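Local coordinates for protein beta-porphyranase B (Bacteroides plebeius, PDB 4AWD) that cleaves the sulfated red-seaweed polysaccharide porphyran at its beta-1,4 linkages between D-galactose and L-galactose-6-sulfate, as a gut bacterial glycoside hydrolase of family 16, at residues L63-W75 / A120-H132. Numbering follows the deposited sequence.
Sequences LNAAKWHAKSPYW and AGGAVASVKNQAH
His69 and Ala125 form an antiparallel hydrogen-bonded pair, joining the two-residue strand 68-69 to the end of strand 117-126. His69 N reaches Ala125 O at 2.6 Å, and Ala125 N returns a longer bond to His69 O. Val127 N extends the pairing to Lys67 O, which it meets from above the carbonyl plane. Beyond Ala70 the chain turns across strand 117-126, and Ser72 N donates to Ala123 O (2.6 Å).

Strand 68-69 illustrates how a short strand can add to the edge of a beta-sandwich, here the jelly roll of family GH16. Locally, strand 117-126 pairs on its other edge with strand 281-285, Val124 bonding to Ile284, and the chain beyond Ser72 leads to Trp75, probably a substrate-binding residue.

Trp68 and His69 point to different sides. The six-membered ring of Trp68 passes obliquely by Ser126, CZ3 lying 3.6 Å from Ser126 CB, and CE3 touches Val124 CG1; its NE1 is bonded to Asp56. The imidazole of His69 lies between two carbons: Val127 CG2 over one face, 3.9 Å from the ring centroid, in a CH-pi contact, and Pro73 CG over the opposite face near the rim. With CG2 anti to its own carbonyl carbon, Val127 presents this methyl to the ring and also to Ala66 O. A water in the imidazole plane links His69 NE2 to Val127 O.

On the same side, Ala125 CB packs against Ser72 CB (3.8 Å) and the edge of the Tyr74 ring (CD2, 3.9 Å). Ser72 OG, anti to its backbone N (chi1 164°), accepts from Tyr74 N in an ST turn and also bonds His283. Pro73 CG lies over the centre of the Tyr74 ring, while one water donates to Ser126 O and Val127 O close to Tyr74 OH, and another links that hydroxyl to Asn129 ND2.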
# COMPACT_ATOMS: atom_id res chain seq x y z
N LEU A 63 -6.90 8.36 15.71
CA LEU A 63 -5.95 8.60 14.63
C LEU A 63 -5.37 10.01 14.78
O LEU A 63 -6.09 10.97 15.09
CB LEU A 63 -6.62 8.41 13.25
CG LEU A 63 -5.75 8.54 11.99
CD1 LEU A 63 -4.92 7.32 11.74
CD2 LEU A 63 -6.60 8.84 10.77
N ASN A 64 -4.06 10.11 14.61
CA ASN A 64 -3.38 11.38 14.72
C ASN A 64 -3.61 12.19 13.46
O ASN A 64 -2.98 11.94 12.43
CB ASN A 64 -1.90 11.14 14.97
CG ASN A 64 -1.11 12.43 15.18
OD1 ASN A 64 -1.64 13.54 15.07
ND2 ASN A 64 0.17 12.27 15.48
N ALA A 65 -4.52 13.14 13.55
CA ALA A 65 -4.95 13.92 12.40
C ALA A 65 -3.87 14.87 11.91
O ALA A 65 -3.95 15.39 10.80
CB ALA A 65 -6.28 14.67 12.72
N ALA A 66 -2.83 15.10 12.71
CA ALA A 66 -1.68 15.87 12.21
C ALA A 66 -0.85 15.08 11.18
O ALA A 66 -0.31 15.66 10.25
CB ALA A 66 -0.79 16.36 13.36
N LYS A 67 -0.79 13.76 11.36
CA LYS A 67 0.05 12.87 10.56
C LYS A 67 -0.69 12.12 9.43
O LYS A 67 -0.06 11.73 8.43
CB LYS A 67 0.71 11.83 11.47
CG LYS A 67 1.92 11.11 10.87
CD LYS A 67 2.61 10.22 11.90
CE LYS A 67 3.35 11.02 12.98
NZ LYS A 67 3.93 10.08 14.01
N TRP A 68 -1.99 11.90 9.60
CA TRP A 68 -2.76 11.04 8.69
C TRP A 68 -4.04 11.67 8.18
O TRP A 68 -4.72 12.37 8.92
CB TRP A 68 -3.12 9.69 9.35
CG TRP A 68 -1.97 8.99 9.94
CD1 TRP A 68 -1.66 8.90 11.26
CD2 TRP A 68 -0.95 8.26 9.24
NE1 TRP A 68 -0.52 8.16 11.43
CE2 TRP A 68 -0.06 7.76 10.20
CE3 TRP A 68 -0.71 7.97 7.89
CZ2 TRP A 68 1.07 7.00 9.87
CZ3 TRP A 68 0.41 7.21 7.56
CH2 TRP A 68 1.28 6.74 8.55
N HIS A 69 -4.37 11.41 6.92
CA HIS A 69 -5.72 11.65 6.41
C HIS A 69 -6.52 10.36 6.57
O HIS A 69 -6.17 9.35 5.95
CB HIS A 69 -5.68 12.02 4.93
CG HIS A 69 -5.02 13.33 4.64
ND1 HIS A 69 -5.56 14.54 5.00
CD2 HIS A 69 -3.88 13.61 3.95
CE1 HIS A 69 -4.78 15.52 4.57
NE2 HIS A 69 -3.75 14.98 3.93
N ALA A 70 -7.59 10.40 7.37
CA ALA A 70 -8.48 9.24 7.57
C ALA A 70 -9.16 8.82 6.27
O ALA A 70 -9.34 7.63 6.00
CB ALA A 70 -9.54 9.52 8.65
N LYS A 71 -9.55 9.83 5.48
CA LYS A 71 -9.97 9.61 4.11
C LYS A 71 -8.97 10.26 3.16
O LYS A 71 -8.88 11.49 3.05
CB LYS A 71 -11.37 10.18 3.87
CG LYS A 71 -12.00 9.69 2.57
CD LYS A 71 -12.86 10.78 1.92
CE LYS A 71 -13.88 10.22 0.91
NZ LYS A 71 -13.28 9.31 -0.11
N SER A 72 -8.21 9.41 2.47
CA SER A 72 -7.21 9.89 1.51
C SER A 72 -7.79 10.93 0.55
O SER A 72 -8.83 10.70 -0.05
CB SER A 72 -6.64 8.73 0.71
OG SER A 72 -5.97 9.20 -0.45
N PRO A 73 -7.11 12.07 0.39
CA PRO A 73 -7.53 13.06 -0.62
C PRO A 73 -7.11 12.67 -2.05
O PRO A 73 -7.47 13.34 -3.01
CB PRO A 73 -6.78 14.31 -0.20
CG PRO A 73 -5.54 13.82 0.46
CD PRO A 73 -5.89 12.49 1.11
N TYR A 74 -6.35 11.58 -2.18
CA TYR A 74 -5.73 11.23 -3.47
C TYR A 74 -6.53 10.22 -4.30
O TYR A 74 -6.59 10.33 -5.51
CB TYR A 74 -4.31 10.73 -3.24
CG TYR A 74 -3.42 11.72 -2.47
CD1 TYR A 74 -3.08 12.96 -3.02
CD2 TYR A 74 -2.90 11.39 -1.21
CE1 TYR A 74 -2.26 13.84 -2.34
CE2 TYR A 74 -2.07 12.26 -0.53
CZ TYR A 74 -1.75 13.48 -1.09
OH TYR A 74 -0.93 14.35 -0.42
N TRP A 75 -7.12 9.25 -3.63
CA TRP A 75 -7.98 8.27 -4.24
C TRP A 75 -9.34 8.44 -3.56
O TRP A 75 -9.61 7.85 -2.51
CB TRP A 75 -7.42 6.87 -4.03
CG TRP A 75 -8.05 5.82 -4.88
CD1 TRP A 75 -9.09 5.98 -5.75
CD2 TRP A 75 -7.72 4.42 -4.89
NE1 TRP A 75 -9.41 4.77 -6.33
CE2 TRP A 75 -8.59 3.80 -5.82
CE3 TRP A 75 -6.77 3.64 -4.22
CZ2 TRP A 75 -8.54 2.43 -6.09
CZ3 TRP A 75 -6.72 2.27 -4.50
CH2 TRP A 75 -7.61 1.68 -5.43
N ALA A 120 -18.31 -0.02 1.57
CA ALA A 120 -17.38 1.00 2.02
C ALA A 120 -16.15 0.38 2.68
O ALA A 120 -16.27 -0.48 3.58
CB ALA A 120 -18.07 2.00 2.94
N GLY A 121 -14.98 0.79 2.20
CA GLY A 121 -13.71 0.47 2.86
C GLY A 121 -13.03 1.72 3.39
O GLY A 121 -13.67 2.74 3.62
N GLY A 122 -11.71 1.63 3.57
CA GLY A 122 -10.91 2.74 4.07
C GLY A 122 -9.69 3.01 3.20
O GLY A 122 -9.09 2.10 2.67
N ALA A 123 -9.35 4.29 3.06
CA ALA A 123 -8.11 4.70 2.42
C ALA A 123 -7.45 5.78 3.26
O ALA A 123 -7.92 6.94 3.28
CB ALA A 123 -8.37 5.22 1.03
N VAL A 124 -6.38 5.39 3.95
CA VAL A 124 -5.57 6.32 4.77
C VAL A 124 -4.34 6.82 3.99
O VAL A 124 -3.64 6.03 3.36
CB VAL A 124 -5.11 5.64 6.08
CG1 VAL A 124 -4.30 6.58 6.92
CG2 VAL A 124 -6.30 5.17 6.87
N ALA A 125 -4.07 8.11 4.05
CA ALA A 125 -2.87 8.68 3.44
C ALA A 125 -2.11 9.49 4.47
O ALA A 125 -2.72 10.26 5.24
CB ALA A 125 -3.23 9.57 2.25
N SER A 126 -0.80 9.33 4.52
CA SER A 126 0.01 10.26 5.31
C SER A 126 -0.18 11.69 4.81
O SER A 126 -0.41 11.94 3.62
CB SER A 126 1.50 9.86 5.33
OG SER A 126 2.04 9.71 4.01
N VAL A 127 -0.13 12.63 5.75
CA VAL A 127 -0.27 14.05 5.43
C VAL A 127 0.94 14.52 4.62
O VAL A 127 0.80 15.22 3.63
CB VAL A 127 -0.46 14.90 6.72
CG1 VAL A 127 -0.19 16.38 6.47
CG2 VAL A 127 -1.86 14.71 7.24
N LYS A 128 2.12 14.11 5.05
CA LYS A 128 3.33 14.50 4.37
C LYS A 128 3.57 13.55 3.22
O LYS A 128 3.12 12.40 3.25
CB LYS A 128 4.50 14.53 5.35
CG LYS A 128 4.39 15.62 6.43
CD LYS A 128 5.79 16.07 6.79
CE LYS A 128 5.88 16.86 8.08
NZ LYS A 128 7.31 17.29 8.30
N ASN A 129 4.25 14.04 2.19
CA ASN A 129 4.48 13.26 1.00
C ASN A 129 5.95 13.26 0.56
O ASN A 129 6.25 13.25 -0.63
CB ASN A 129 3.59 13.78 -0.13
CG ASN A 129 3.85 15.23 -0.46
OD1 ASN A 129 4.79 15.82 0.07
ND2 ASN A 129 3.02 15.81 -1.32
N GLN A 130 6.86 13.24 1.53
CA GLN A 130 8.29 13.31 1.24
C GLN A 130 9.02 12.06 1.72
O GLN A 130 10.22 12.12 2.06
CB GLN A 130 8.91 14.56 1.90
CG GLN A 130 8.30 15.88 1.44
CD GLN A 130 8.58 16.14 -0.03
OE1 GLN A 130 9.73 16.29 -0.43
NE2 GLN A 130 7.52 16.17 -0.84
N ALA A 131 8.31 10.93 1.76
CA ALA A 131 8.96 9.67 2.11
C ALA A 131 9.76 9.22 0.90
O ALA A 131 9.19 9.03 -0.17
CB ALA A 131 7.94 8.62 2.49
N HIS A 132 11.08 9.09 1.06
CA HIS A 132 11.95 8.65 -0.03
C HIS A 132 12.77 7.44 0.40
O HIS A 132 12.27 6.58 1.13
CB HIS A 132 12.85 9.78 -0.56
CG HIS A 132 13.07 9.73 -2.04
ND1 HIS A 132 13.53 10.81 -2.76
CD2 HIS A 132 12.85 8.75 -2.95
CE1 HIS A 132 13.61 10.49 -4.04
NE2 HIS A 132 13.19 9.24 -4.18
O HOH W 1 2.67 12.42 7.56
O HOH W 2 -1.46 16.76 2.79
O HOH W 3 -10.68 6.26 4.41
O HOH W 4 0.37 13.55 1.52
O HOH W 5 1.06 14.65 -2.70